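Local coordinates for DNA processing protein DprA (Streptococcus pneumoniae, PDB 3UQZ), which binds single-stranded DNA cooperatively, protects it from nucleases and helps load the recombinase RecA onto it during natural transformation, at residues A[9-14]-A[50-55]; A[90-95]-A[191-196]; A[101-106]-A[160-165]; A[107-112]-A[134-139]; A[243-248]-A[277-282]. All coordinates share one frame; numbering follows the deposited sequence.

Interaction 1. Residues A[9-14]-A[50-55]; sequences YKLKKS and AVFMER
Phe52 reaches from helix 49-58 to the C-terminal part of helix 5-13 with its ring swung out by chi1 of 149°, and two residues one helical turn apart receive it. CZ, the tip of the ring, meets CD2 of Leu11 at 3.6 Å; this methyl lies at the ring edge, near the ring plane. The CD1 side of the same ring leans obliquely against Ser14, with Phe52 CD1 3.6 Å from Ser14 CB. Leu11 has CG beside its backbone N, anti to its carbonyl carbon, and an extended second torsion (chi2 174°), so the isobutyl tip crosses Phe52 obliquely. Ser14 likewise turns OG beside its own N and back along the chain, donating a 2.7 Å hydrogen bond to Lys10 O from above the carbonyl plane. Its hydroxyl is thus used within the turn while CB packs on Phe52. This is the small helical core of the sterile alpha motif (SAM) domain: Ile21 of helix 18-28 also touches Leu11, and Leu37 and Ala41 of helix 37-43 cover Phe52. Farther out, Arg55 sends CG beside its backbone N and bends at chi3 (60°), which folds the guanidinium over the end of the 9-14 backbone. Ser14 O sits over one face of that group, toward its rim, and is not hydrogen-bonded to it. Arg55 NH2 instead gives a weak bond to Lys13 O, 3.1 Å long and poorly directed. Lys13 NZ turns the other way, to a salt bridge with Glu67, and Lys10 NZ pairs with Asp61.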
# COMPACT_ATOMS: atom_id res chain seq x y z
N TYR A 9 8.85 37.72 21.69
CA TYR A 9 10.09 37.74 20.92
C TYR A 9 11.28 38.04 21.81
O TYR A 9 12.30 37.34 21.73
CB TYR A 9 10.00 38.75 19.76
CG TYR A 9 11.16 38.67 18.78
CD1 TYR A 9 11.49 37.46 18.17
CD2 TYR A 9 11.90 39.80 18.45
CE1 TYR A 9 12.56 37.38 17.27
CE2 TYR A 9 12.97 39.73 17.55
CZ TYR A 9 13.29 38.52 16.96
OH TYR A 9 14.33 38.43 16.07
N LYS A 10 11.15 39.06 22.71
CA LYS A 10 12.19 39.45 23.67
C LYS A 10 12.55 38.30 24.63
O LYS A 10 13.72 38.15 24.97
CB LYS A 10 11.79 40.74 24.42
CG LYS A 10 12.97 41.44 25.09
CD LYS A 10 12.55 42.74 25.73
CE LYS A 10 13.66 43.33 26.57
NZ LYS A 10 13.20 44.52 27.32
N LEU A 11 11.55 37.46 25.02
CA LEU A 11 11.77 36.28 25.89
C LEU A 11 12.57 35.19 25.16
O LEU A 11 13.43 34.57 25.75
CB LEU A 11 10.45 35.71 26.44
CG LEU A 11 9.65 36.59 27.43
CD1 LEU A 11 8.33 35.96 27.76
CD2 LEU A 11 10.41 36.82 28.71
N LYS A 12 12.29 34.99 23.85
CA LYS A 12 13.01 34.05 22.99
C LYS A 12 14.47 34.51 22.86
O LYS A 12 15.38 33.69 22.97
CB LYS A 12 12.35 33.97 21.59
CG LYS A 12 11.39 32.80 21.43
CD LYS A 12 10.78 32.68 20.05
CE LYS A 12 10.32 31.26 19.81
NZ LYS A 12 9.31 31.19 18.73
N LYS A 13 14.68 35.83 22.70
CA LYS A 13 16.00 36.46 22.61
C LYS A 13 16.79 36.45 23.93
O LYS A 13 18.01 36.60 23.91
CB LYS A 13 15.87 37.90 22.07
CG LYS A 13 15.56 37.95 20.59
CD LYS A 13 16.84 38.03 19.77
CE LYS A 13 16.62 37.57 18.36
NZ LYS A 13 17.88 37.61 17.58
N SER A 14 16.09 36.27 25.07
CA SER A 14 16.70 36.23 26.39
C SER A 14 17.13 34.81 26.75
O SER A 14 17.77 34.60 27.78
CB SER A 14 15.75 36.79 27.44
OG SER A 14 15.32 38.10 27.10
N ALA A 50 18.52 33.69 36.99
CA ALA A 50 19.37 34.88 37.09
C ALA A 50 20.02 35.21 35.75
O ALA A 50 20.15 36.39 35.43
CB ALA A 50 20.44 34.65 38.15
N VAL A 51 20.41 34.16 34.97
CA VAL A 51 21.03 34.34 33.66
C VAL A 51 20.03 34.81 32.62
O VAL A 51 20.38 35.63 31.76
CB VAL A 51 21.94 33.16 33.20
CG1 VAL A 51 21.19 32.13 32.36
CG2 VAL A 51 23.14 33.69 32.41
N PHE A 52 18.77 34.32 32.73
CA PHE A 52 17.70 34.76 31.83
C PHE A 52 17.40 36.25 32.05
O PHE A 52 17.37 37.03 31.09
CB PHE A 52 16.43 33.89 32.00
CG PHE A 52 15.13 34.62 31.74
CD1 PHE A 52 14.79 35.04 30.46
CD2 PHE A 52 14.27 34.93 32.78
CE1 PHE A 52 13.61 35.74 30.22
CE2 PHE A 52 13.08 35.63 32.54
CZ PHE A 52 12.76 36.02 31.26
N MSE A 53 17.19 36.64 33.33
CA MSE A 53 16.88 38.01 33.74
C MSE A 53 18.00 38.98 33.36
O MSE A 53 17.70 40.05 32.83
CB MSE A 53 16.60 38.07 35.24
CG MSE A 53 15.34 37.33 35.63
SE MSE A 53 14.82 37.70 37.47
CE MSE A 53 14.31 39.60 37.15
N GLU A 54 19.27 38.55 33.52
CA GLU A 54 20.47 39.31 33.14
C GLU A 54 20.37 39.61 31.66
O GLU A 54 20.31 40.78 31.30
CB GLU A 54 21.75 38.50 33.45
CG GLU A 54 23.04 39.26 33.24
CD GLU A 54 24.31 38.44 33.38
OE1 GLU A 54 24.53 37.53 32.54
OE2 GLU A 54 25.09 38.70 34.32
N ARG A 55 20.26 38.56 30.82
CA ARG A 55 20.12 38.64 29.35
C ARG A 55 18.97 39.53 28.91
O ARG A 55 19.15 40.34 28.00
CB ARG A 55 20.00 37.24 28.74
CG ARG A 55 21.31 36.46 28.74
CD ARG A 55 21.20 35.16 27.97
NE ARG A 55 20.85 35.39 26.56
CZ ARG A 55 20.69 34.42 25.67
NH1 ARG A 55 20.85 33.15 26.02
NH2 ARG A 55 20.36 34.71 24.42

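Interaction 2. Residues A[90-95]-A[191-196]; sequences DAPVLL and LSEYGP
Glu193 leaves its backbone with chi1 of -107° and runs extended beyond CG (chi2 -175°), a pose that lays the side chain along residues 92-95; Leu95 answers with CG beside its own N (chi1 -73°). The two cross obliquely in an apolar contact, Leu95 CD2 lying 3.9 Å from Glu193 CG. Leu94 O is a further neighbour of Glu193 CG, at 3.7 Å. At the far end, Glu193 OE1 rests against the ring of Pro92, 3.3 Å from Pro92 CB. The charge itself is paired by OE2, which forms a salt bridge with Arg210 of helix 204-215; Lys12 is only a long, weak ion partner of OE1. Arg210 NH1 also donates a hydrogen bond to Asp90 O, so one helix residue holds both segments.

Between the backbones the link is slight here: Leu95 CA points its hydrogen at Ser192 O across 3.5 Å, while the backbone of Ser192 bonds to Phe96. Ser192 turns its CB away from residues 90-95; its OG accepts from Tyr194 N at 3.2 Å and bonds to Thr167 O. The first of these bonds makes an ST turn at Ser192. Strand 189-192 runs antiparallel to strand 94-99, on the side of the Rossmann-like sheet where antiparallel pairing takes over from the parallel core.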
# COMPACT_ATOMS: atom_id res chain seq x y z
N ASP A 90 4.15 21.48 21.83
CA ASP A 90 5.14 22.52 21.50
C ASP A 90 4.69 23.41 20.33
O ASP A 90 5.49 23.74 19.44
CB ASP A 90 6.56 21.91 21.31
CG ASP A 90 7.71 22.89 21.44
OD1 ASP A 90 7.57 23.86 22.20
OD2 ASP A 90 8.76 22.66 20.80
N ALA A 91 3.41 23.82 20.33
CA ALA A 91 2.84 24.70 19.32
C ALA A 91 3.66 26.00 19.21
O ALA A 91 4.06 26.54 20.24
CB ALA A 91 1.40 25.02 19.66
N PRO A 92 4.00 26.49 17.98
CA PRO A 92 4.79 27.73 17.88
C PRO A 92 4.12 28.87 18.63
O PRO A 92 2.92 29.10 18.49
CB PRO A 92 4.88 28.01 16.38
CG PRO A 92 3.85 27.17 15.77
CD PRO A 92 3.65 25.97 16.65
N VAL A 93 4.87 29.49 19.51
CA VAL A 93 4.38 30.57 20.36
C VAL A 93 4.26 31.92 19.60
O VAL A 93 3.34 32.70 19.88
CB VAL A 93 5.21 30.60 21.66
CG1 VAL A 93 6.26 31.71 21.69
CG2 VAL A 93 4.32 30.60 22.87
N LEU A 94 5.13 32.15 18.60
CA LEU A 94 5.15 33.35 17.77
C LEU A 94 5.59 32.97 16.35
O LEU A 94 6.56 32.22 16.19
CB LEU A 94 6.11 34.40 18.39
CG LEU A 94 6.34 35.73 17.64
CD1 LEU A 94 5.21 36.70 17.87
CD2 LEU A 94 7.64 36.37 18.05
N LEU A 95 4.86 33.47 15.33
CA LEU A 95 5.15 33.23 13.91
C LEU A 95 5.19 34.53 13.13
O LEU A 95 4.25 35.32 13.18
CB LEU A 95 4.12 32.28 13.23
CG LEU A 95 4.18 30.78 13.58
CD1 LEU A 95 2.91 30.08 13.18
CD2 LEU A 95 5.37 30.11 12.94
N LEU A 191 5.33 31.39 6.18
CA LEU A 191 5.41 31.44 7.64
C LEU A 191 6.82 31.04 8.12
O LEU A 191 7.50 30.22 7.49
CB LEU A 191 4.37 30.52 8.29
CG LEU A 191 2.89 30.84 8.07
CD1 LEU A 191 2.02 29.65 8.47
CD2 LEU A 191 2.46 32.12 8.84
N SER A 192 7.25 31.63 9.26
CA SER A 192 8.55 31.35 9.88
C SER A 192 8.56 31.67 11.37
O SER A 192 7.93 32.63 11.81
CB SER A 192 9.67 32.14 9.19
OG SER A 192 10.94 31.72 9.64
N GLU A 193 9.29 30.87 12.15
CA GLU A 193 9.46 31.07 13.59
C GLU A 193 10.74 31.89 13.82
O GLU A 193 10.96 32.38 14.92
CB GLU A 193 9.64 29.71 14.28
CG GLU A 193 8.45 29.26 15.10
CD GLU A 193 8.68 27.98 15.87
OE1 GLU A 193 8.09 27.83 16.96
OE2 GLU A 193 9.50 27.14 15.42
N TYR A 194 11.58 32.02 12.78
CA TYR A 194 12.88 32.66 12.78
C TYR A 194 12.86 34.12 12.35
O TYR A 194 12.17 34.49 11.41
CB TYR A 194 13.88 31.82 11.98
CG TYR A 194 13.77 30.35 12.34
CD1 TYR A 194 14.22 29.88 13.57
CD2 TYR A 194 13.10 29.46 11.51
CE1 TYR A 194 14.02 28.56 13.96
CE2 TYR A 194 12.91 28.13 11.88
CZ TYR A 194 13.39 27.68 13.10
OH TYR A 194 13.18 26.38 13.49
N GLY A 195 13.61 34.93 13.08
CA GLY A 195 13.70 36.36 12.85
C GLY A 195 14.61 36.74 11.70
O GLY A 195 15.23 35.87 11.09
N PRO A 196 14.72 38.06 11.40
CA PRO A 196 15.55 38.49 10.26
C PRO A 196 16.99 37.99 10.23
O PRO A 196 17.68 37.98 11.26
CB PRO A 196 15.47 40.01 10.33
CG PRO A 196 14.17 40.29 11.01
CD PRO A 196 14.05 39.21 12.03

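Interaction 3. Residues A[101-106]-A[160-165]; sequences LDLLKF and KTIAVI
Apolar packing carries most of this contact, and Leu103 is its centre. Leu103 CD1 meets Lys160 CE at 3.9 Å, while Leu103 CD2 lies between Ile162 CG1 and Lys160 CB, 4.0 Å from each. Leu103 CD2 also lies near the strand backbone, 3.4 Å from Thr161 O. Ile162 sets CG1 beside its backbone N and carries chi2 out to 167°. Ile162 CD1 thereby reaches the short 3-10 turn of residues 101-104, 3.9 Å from Leu103 O and 4.1 Å from Leu104 CD2; the Leu104 and Ile162 side chains meet at about a right angle. Lys160 bends at chi2 (-56°) and again at chi3 (-71°), curling its methylenes round the tip of Leu103, which it crosses almost perpendicularly.

Polar bonds form within the 3-10 turn and its surroundings or lead to residues outside the two segments. The turn is closed by Leu104 N to Leu101 O and by Lys105 N to Asp102 O, and Lys105 NZ forms a salt bridge with Asp102 OD1 (2.8 Å), approaching from above the carboxylate plane. Lys160 NZ runs past the leucine to Asp187 O. Thr161, pointing to the other face of strand 161-164, hydrogen-bonds through OG1 to Ile138 O.

Leu189 and Leu191 of the neighbouring strand 189-192 extend the same greasy surface, touching Leu104 and Ile162 respectively. The turn that follows strand 94-99 therefore lies as a lid on one face of the Rossmann-like sheet, held by shape and burial of hydrocarbon; Lys105 NZ is engaged by Asp102 and Lys160 NZ by Asp187 O, so neither charge enters the contact.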
# COMPACT_ATOMS: atom_id res chain seq x y z
N LEU A 101 -2.74 36.36 5.38
CA LEU A 101 -3.16 35.54 6.51
C LEU A 101 -4.50 34.86 6.29
O LEU A 101 -4.84 33.96 7.06
CB LEU A 101 -3.22 36.36 7.81
CG LEU A 101 -1.92 36.66 8.55
CD1 LEU A 101 -2.22 37.30 9.90
CD2 LEU A 101 -1.08 35.42 8.77
N ASP A 102 -5.27 35.27 5.26
CA ASP A 102 -6.59 34.69 4.98
C ASP A 102 -6.51 33.21 4.60
O ASP A 102 -7.47 32.47 4.85
CB ASP A 102 -7.34 35.49 3.91
CG ASP A 102 -7.84 36.85 4.38
OD1 ASP A 102 -8.10 37.00 5.60
OD2 ASP A 102 -8.01 37.75 3.52
N LEU A 103 -5.36 32.77 4.07
CA LEU A 103 -5.09 31.39 3.68
C LEU A 103 -5.18 30.44 4.88
O LEU A 103 -5.48 29.26 4.69
CB LEU A 103 -3.73 31.28 2.99
CG LEU A 103 -3.71 31.53 1.46
CD1 LEU A 103 -3.75 32.99 1.14
CD2 LEU A 103 -2.45 31.01 0.86
N LEU A 104 -4.99 30.97 6.11
CA LEU A 104 -5.10 30.18 7.35
C LEU A 104 -6.56 29.86 7.69
O LEU A 104 -6.80 29.05 8.58
CB LEU A 104 -4.45 30.92 8.54
CG LEU A 104 -2.95 31.21 8.51
CD1 LEU A 104 -2.55 32.06 9.73
CD2 LEU A 104 -2.12 29.91 8.48
N LYS A 105 -7.53 30.51 7.00
CA LYS A 105 -8.97 30.31 7.25
C LYS A 105 -9.55 29.15 6.43
O LYS A 105 -10.67 28.71 6.69
CB LYS A 105 -9.76 31.61 6.99
CG LYS A 105 -9.44 32.76 7.94
CD LYS A 105 -10.12 34.05 7.48
CE LYS A 105 -9.57 35.28 8.16
NZ LYS A 105 -10.08 36.52 7.53
N PHE A 106 -8.78 28.67 5.45
CA PHE A 106 -9.21 27.62 4.53
C PHE A 106 -8.79 26.20 4.94
O PHE A 106 -7.80 26.05 5.68
CB PHE A 106 -8.66 27.93 3.14
CG PHE A 106 -9.32 29.10 2.47
CD1 PHE A 106 -10.61 28.99 1.96
CD2 PHE A 106 -8.65 30.31 2.34
CE1 PHE A 106 -11.21 30.07 1.31
CE2 PHE A 106 -9.25 31.39 1.69
CZ PHE A 106 -10.52 31.26 1.16
N LYS A 160 -4.18 27.62 -3.98
CA LYS A 160 -3.43 28.36 -2.97
C LYS A 160 -2.40 27.51 -2.26
O LYS A 160 -2.64 26.32 -2.06
CB LYS A 160 -4.40 29.02 -1.95
CG LYS A 160 -5.45 29.97 -2.56
CD LYS A 160 -4.91 31.15 -3.42
CE LYS A 160 -4.22 32.25 -2.64
NZ LYS A 160 -3.71 33.32 -3.54
N THR A 161 -1.27 28.12 -1.87
CA THR A 161 -0.19 27.44 -1.14
C THR A 161 0.37 28.21 0.08
O THR A 161 0.47 29.44 0.05
CB THR A 161 0.92 26.94 -2.10
OG1 THR A 161 1.71 25.96 -1.42
CG2 THR A 161 1.83 28.04 -2.60
N ILE A 162 0.75 27.47 1.15
CA ILE A 162 1.41 28.03 2.33
C ILE A 162 2.78 27.37 2.44
O ILE A 162 2.87 26.14 2.39
CB ILE A 162 0.61 27.86 3.67
CG1 ILE A 162 -0.74 28.59 3.62
CG2 ILE A 162 1.44 28.32 4.89
CD1 ILE A 162 -1.70 28.22 4.75
N ALA A 163 3.85 28.17 2.58
CA ALA A 163 5.22 27.68 2.79
C ALA A 163 5.65 27.95 4.24
O ALA A 163 5.44 29.05 4.76
CB ALA A 163 6.18 28.33 1.83
N VAL A 164 6.23 26.93 4.89
CA VAL A 164 6.76 27.04 6.26
C VAL A 164 8.29 26.87 6.11
O VAL A 164 8.75 25.82 5.67
CB VAL A 164 6.11 26.02 7.25
CG1 VAL A 164 6.56 26.25 8.69
CG2 VAL A 164 4.59 26.08 7.16
N ILE A 165 9.05 27.94 6.33
CA ILE A 165 10.50 27.91 6.12
C ILE A 165 11.34 27.65 7.39
O ILE A 165 10.82 27.72 8.51
CB ILE A 165 10.99 29.15 5.32
CG1 ILE A 165 10.62 30.47 6.02
CG2 ILE A 165 10.47 29.08 3.87
CD1 ILE A 165 11.28 31.74 5.44

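Interaction 4. Residues A[107-112]-A[134-139]; sequences PKVAVV and NELVIV
Val109, Leu136 and Ile138 make the apolar centre on one face of this strand pair. With chi1 at 71°, Val109 puts CG1 between its backbone N and carbonyl carbon, where Val109 CG1 fits between two partners: Ile138 CD1 at 3.7 Å and Leu136 CD1 at 3.8 Å. Val109 and Ile138 lie side by side, pointing the same way, whereas Leu136 crosses at about a right angle and gives its other methyl, CD2, to Pro107 CB (3.7 Å). Val111 CG2 prolongs the patch against Ile138 CG2. Phe280 covers Val109 and Leu136 from outside, and Ala150 of helix 146-157 covers Val111 and Ile138.

On the opposite face the aliphatic part of Lys108 runs beside Val137, and Lys108 CB touches Val139 CG2 at 3.7 Å. Bends at chi3 and chi4 then carry Lys108 NZ off to Leu104 O and Phe106 O.

The polar seam is the backbone. Val137 N donates to Pro107 O (2.9 Å), Val109 N to Val137 O (2.9 Å) and Val139 N to Val109 O (2.8 Å), all three nearly straight; Val111 N to Val139 O is more bent, at 144°. CA hydrogens of Lys108 and Ala110 lean on the carbonyls of Val137 and Val139. The two strands run parallel with a -37° twist, joined through helix 119-130: a beta-alpha-beta unit at the middle of the Rossmann-like sheet.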
# COMPACT_ATOMS: atom_id res chain seq x y z
N PRO A 107 -9.47 25.13 4.41
CA PRO A 107 -9.01 23.76 4.71
C PRO A 107 -7.63 23.53 4.08
O PRO A 107 -7.40 23.94 2.94
CB PRO A 107 -10.10 22.88 4.10
CG PRO A 107 -11.28 23.81 3.88
CD PRO A 107 -10.64 25.10 3.51
N LYS A 108 -6.71 22.94 4.86
CA LYS A 108 -5.31 22.73 4.47
C LYS A 108 -4.88 21.26 4.49
O LYS A 108 -5.34 20.48 5.33
CB LYS A 108 -4.39 23.53 5.41
CG LYS A 108 -4.61 25.04 5.37
CD LYS A 108 -3.95 25.77 6.54
CE LYS A 108 -4.71 25.69 7.84
NZ LYS A 108 -6.00 26.42 7.83
N VAL A 109 -3.97 20.89 3.56
CA VAL A 109 -3.38 19.56 3.47
C VAL A 109 -1.86 19.72 3.34
O VAL A 109 -1.39 20.58 2.58
CB VAL A 109 -4.02 18.63 2.38
CG1 VAL A 109 -3.69 19.07 0.95
CG2 VAL A 109 -3.65 17.17 2.61
N ALA A 110 -1.11 18.94 4.12
CA ALA A 110 0.34 18.96 4.06
C ALA A 110 0.83 17.99 2.96
O ALA A 110 0.15 17.02 2.63
CB ALA A 110 0.92 18.56 5.41
N VAL A 111 1.98 18.31 2.34
CA VAL A 111 2.61 17.49 1.30
C VAL A 111 4.10 17.42 1.63
O VAL A 111 4.78 18.45 1.70
CB VAL A 111 2.35 17.95 -0.16
CG1 VAL A 111 2.94 16.95 -1.16
CG2 VAL A 111 0.86 18.15 -0.44
N VAL A 112 4.59 16.21 1.92
CA VAL A 112 5.99 15.98 2.30
C VAL A 112 6.63 14.89 1.44
O VAL A 112 5.91 14.05 0.88
CB VAL A 112 6.21 15.74 3.84
CG1 VAL A 112 5.79 16.95 4.66
CG2 VAL A 112 5.51 14.49 4.35
N ASN A 134 -8.53 22.13 -6.35
CA ASN A 134 -8.37 23.35 -5.55
C ASN A 134 -9.26 23.45 -4.30
O ASN A 134 -9.51 24.55 -3.81
CB ASN A 134 -8.46 24.60 -6.43
CG ASN A 134 -7.36 24.72 -7.44
OD1 ASN A 134 -6.26 24.15 -7.31
ND2 ASN A 134 -7.62 25.50 -8.47
N GLU A 135 -9.70 22.31 -3.77
CA GLU A 135 -10.52 22.24 -2.56
C GLU A 135 -9.69 22.49 -1.28
O GLU A 135 -10.25 22.85 -0.25
CB GLU A 135 -11.21 20.87 -2.45
CG GLU A 135 -12.48 20.74 -3.26
CD GLU A 135 -13.72 20.68 -2.39
OE1 GLU A 135 -13.97 19.61 -1.78
OE2 GLU A 135 -14.43 21.70 -2.30
N LEU A 136 -8.37 22.24 -1.35
CA LEU A 136 -7.47 22.37 -0.19
C LEU A 136 -6.27 23.25 -0.46
O LEU A 136 -5.75 23.26 -1.57
CB LEU A 136 -6.96 20.97 0.24
CG LEU A 136 -8.00 19.92 0.60
CD1 LEU A 136 -7.42 18.52 0.57
CD2 LEU A 136 -8.65 20.23 1.91
N VAL A 137 -5.81 23.95 0.57
CA VAL A 137 -4.60 24.77 0.53
C VAL A 137 -3.43 23.80 0.71
O VAL A 137 -3.43 22.98 1.65
CB VAL A 137 -4.61 25.89 1.63
CG1 VAL A 137 -3.28 26.65 1.66
CG2 VAL A 137 -5.76 26.84 1.42
N ILE A 138 -2.45 23.87 -0.20
CA ILE A 138 -1.28 23.00 -0.16
C ILE A 138 -0.22 23.59 0.78
O ILE A 138 0.36 24.65 0.49
CB ILE A 138 -0.73 22.69 -1.59
CG1 ILE A 138 -1.82 22.10 -2.54
CG2 ILE A 138 0.56 21.84 -1.56
CD1 ILE A 138 -2.65 20.91 -2.05
N VAL A 139 -0.00 22.91 1.92
CA VAL A 139 0.99 23.35 2.90
C VAL A 139 2.26 22.51 2.74
O VAL A 139 2.18 21.28 2.80
CB VAL A 139 0.46 23.35 4.35
CG1 VAL A 139 1.49 23.96 5.29
CG2 VAL A 139 -0.86 24.10 4.45

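Interaction 5. Residues A[243-248]-A[277-282]; sequences DVFAIP and LAEFEF
Phe245 makes the close part of this contact, its ring reaching from strand 243-246 to residues 279 and 280, in the C-terminal segment 277-282. CG stands beside the backbone N (chi1 -52°), aiming the outer ring atoms at these two residues. On one flank Phe245 CE1 has Glu279 CB in line with the ring edge at 4.0 Å, with Glu279 CG next to it. On the other, Phe245 CE2 approaches the edge of the Phe280 ring, 4.0 Å from Phe280 CD1. The two phenylalanine side chains cross at about a right angle, Phe280 having its CG anti to N (chi1 -162°). Ile220 and Val270 add to the packing about Phe245.

Strand 243-246 is one of the parallel strands of the Rossmann-like sheet, bonded to strands 218-222 and 268-269, and the C-terminal segment passes the side chains of Asp243 and Phe245. Farther along the 243-248 segment, Ile247 and Pro248 pack on Ile251 and His260 of the second subunit; dimerisation is crucial for RecA loading.

Toward solvent the contact loosens. Asp243 OD2 lies 3.5 Å from Glu279 O, both acceptors, and the join is made by a water that donates to Asp243 OD2 at 2.8 Å and accepts from Glu281 N at 2.9 Å. The same water sits over one face of the Phe280 ring, toward its rim. Glu279 bends at chi2 (-96°) and takes its carboxylate away, and Glu281 is likewise exposed, with Arg217 a long, weak ion partner. Asp243 OD2 and Glu281 OE2 are 5.4 Å apart, like charges that may repel mildly across this wet margin.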
# COMPACT_ATOMS: atom_id res chain seq x y z
N ASP A 243 -4.43 12.31 9.72
CA ASP A 243 -4.47 11.31 8.66
C ASP A 243 -3.24 11.43 7.79
O ASP A 243 -2.81 12.54 7.47
CB ASP A 243 -5.71 11.49 7.77
CG ASP A 243 -7.05 11.16 8.39
OD1 ASP A 243 -7.11 10.21 9.22
OD2 ASP A 243 -8.06 11.80 8.00
N VAL A 244 -2.67 10.27 7.40
CA VAL A 244 -1.54 10.23 6.49
C VAL A 244 -1.92 9.47 5.22
O VAL A 244 -2.45 8.37 5.30
CB VAL A 244 -0.11 10.01 7.08
CG1 VAL A 244 -0.13 9.65 8.56
CG2 VAL A 244 0.73 9.04 6.27
N PHE A 245 -1.77 10.15 4.08
CA PHE A 245 -2.12 9.65 2.75
C PHE A 245 -0.84 9.37 2.01
O PHE A 245 -0.14 10.30 1.61
CB PHE A 245 -2.99 10.67 2.00
CG PHE A 245 -4.20 11.15 2.76
CD1 PHE A 245 -5.33 10.33 2.89
CD2 PHE A 245 -4.23 12.41 3.35
CE1 PHE A 245 -6.45 10.77 3.61
CE2 PHE A 245 -5.35 12.84 4.08
CZ PHE A 245 -6.45 12.02 4.20
N ALA A 246 -0.49 8.08 1.84
CA ALA A 246 0.75 7.70 1.18
C ALA A 246 0.58 7.29 -0.27
O ALA A 246 -0.32 6.50 -0.59
CB ALA A 246 1.46 6.63 1.98
N ILE A 247 1.42 7.85 -1.15
CA ILE A 247 1.45 7.54 -2.58
C ILE A 247 2.43 6.37 -2.77
O ILE A 247 3.61 6.51 -2.40
CB ILE A 247 1.82 8.77 -3.46
CG1 ILE A 247 0.80 9.93 -3.28
CG2 ILE A 247 1.96 8.37 -4.94
CD1 ILE A 247 1.32 11.32 -3.69
N PRO A 248 1.98 5.21 -3.32
CA PRO A 248 2.91 4.08 -3.50
C PRO A 248 3.84 4.25 -4.70
O PRO A 248 3.64 5.14 -5.53
CB PRO A 248 1.98 2.87 -3.67
CG PRO A 248 0.74 3.44 -4.27
CD PRO A 248 0.62 4.87 -3.79
N LEU A 277 -9.69 13.22 -0.97
CA LEU A 277 -10.96 13.88 -0.70
C LEU A 277 -11.98 12.94 -0.07
O LEU A 277 -12.71 13.36 0.83
CB LEU A 277 -11.52 14.55 -1.97
CG LEU A 277 -10.69 15.70 -2.54
CD1 LEU A 277 -11.27 16.18 -3.83
CD2 LEU A 277 -10.57 16.86 -1.57
N ALA A 278 -11.98 11.66 -0.48
CA ALA A 278 -12.88 10.65 0.05
C ALA A 278 -12.72 10.42 1.56
O ALA A 278 -13.72 10.13 2.21
CB ALA A 278 -12.69 9.33 -0.69
N GLU A 279 -11.48 10.54 2.10
CA GLU A 279 -11.17 10.28 3.52
C GLU A 279 -10.78 11.50 4.36
O GLU A 279 -10.60 11.35 5.58
CB GLU A 279 -10.12 9.16 3.70
CG GLU A 279 -9.62 8.45 2.45
CD GLU A 279 -10.29 7.13 2.10
OE1 GLU A 279 -10.79 6.44 3.02
OE2 GLU A 279 -10.26 6.76 0.90
N PHE A 280 -10.65 12.69 3.73
CA PHE A 280 -10.23 13.93 4.39
C PHE A 280 -11.22 14.47 5.44
O PHE A 280 -12.42 14.53 5.18
CB PHE A 280 -9.89 15.01 3.34
CG PHE A 280 -9.07 16.16 3.87
CD1 PHE A 280 -7.69 16.09 3.90
CD2 PHE A 280 -9.69 17.32 4.34
CE1 PHE A 280 -6.93 17.14 4.41
CE2 PHE A 280 -8.93 18.37 4.86
CZ PHE A 280 -7.56 18.28 4.87
N GLU A 281 -10.69 14.88 6.62
CA GLU A 281 -11.47 15.47 7.72
C GLU A 281 -11.60 16.99 7.50
O GLU A 281 -10.63 17.74 7.66
CB GLU A 281 -10.85 15.14 9.09
CG GLU A 281 -11.75 15.51 10.27
CD GLU A 281 -11.18 15.33 11.67
OE1 GLU A 281 -11.21 16.32 12.45
OE2 GLU A 281 -10.74 14.21 12.00
N PHE A 282 -12.80 17.44 7.11
CA PHE A 282 -13.08 18.84 6.82
C PHE A 282 -13.57 19.67 8.03
O PHE A 282 -12.73 20.29 8.69
CB PHE A 282 -13.99 18.97 5.59
CG PHE A 282 -13.31 18.76 4.25
CD1 PHE A 282 -12.73 19.83 3.57
CD2 PHE A 282 -13.30 17.51 3.64
CE1 PHE A 282 -12.14 19.64 2.32
CE2 PHE A 282 -12.70 17.33 2.40
CZ PHE A 282 -12.12 18.39 1.75
O HOH W 1 -7.88 14.46 7.03

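Interactions 2, 3 and 4 occupy neighbouring parts of one sheet, and all are buried. Interaction 4 is true parallel pairing by backbone bonds, while 2 and 3 work mostly through side chains. Strand 161-164 of interaction 3 sits between strand 189-192 of interaction 2 and strand 137-140 of interaction 4, so backbone bonds tie the three together. Interaction 5, the partly buried one, lies nearer the dimer partner and leans its C-terminal aromatics on interaction 4. Interaction 1 is buried too, but within its own helical SAM domain, its centre about 42 Å from that of interaction 5; Tyr9 and Lys12 reach Leu94, Glu193 and Gly195 of interaction 2.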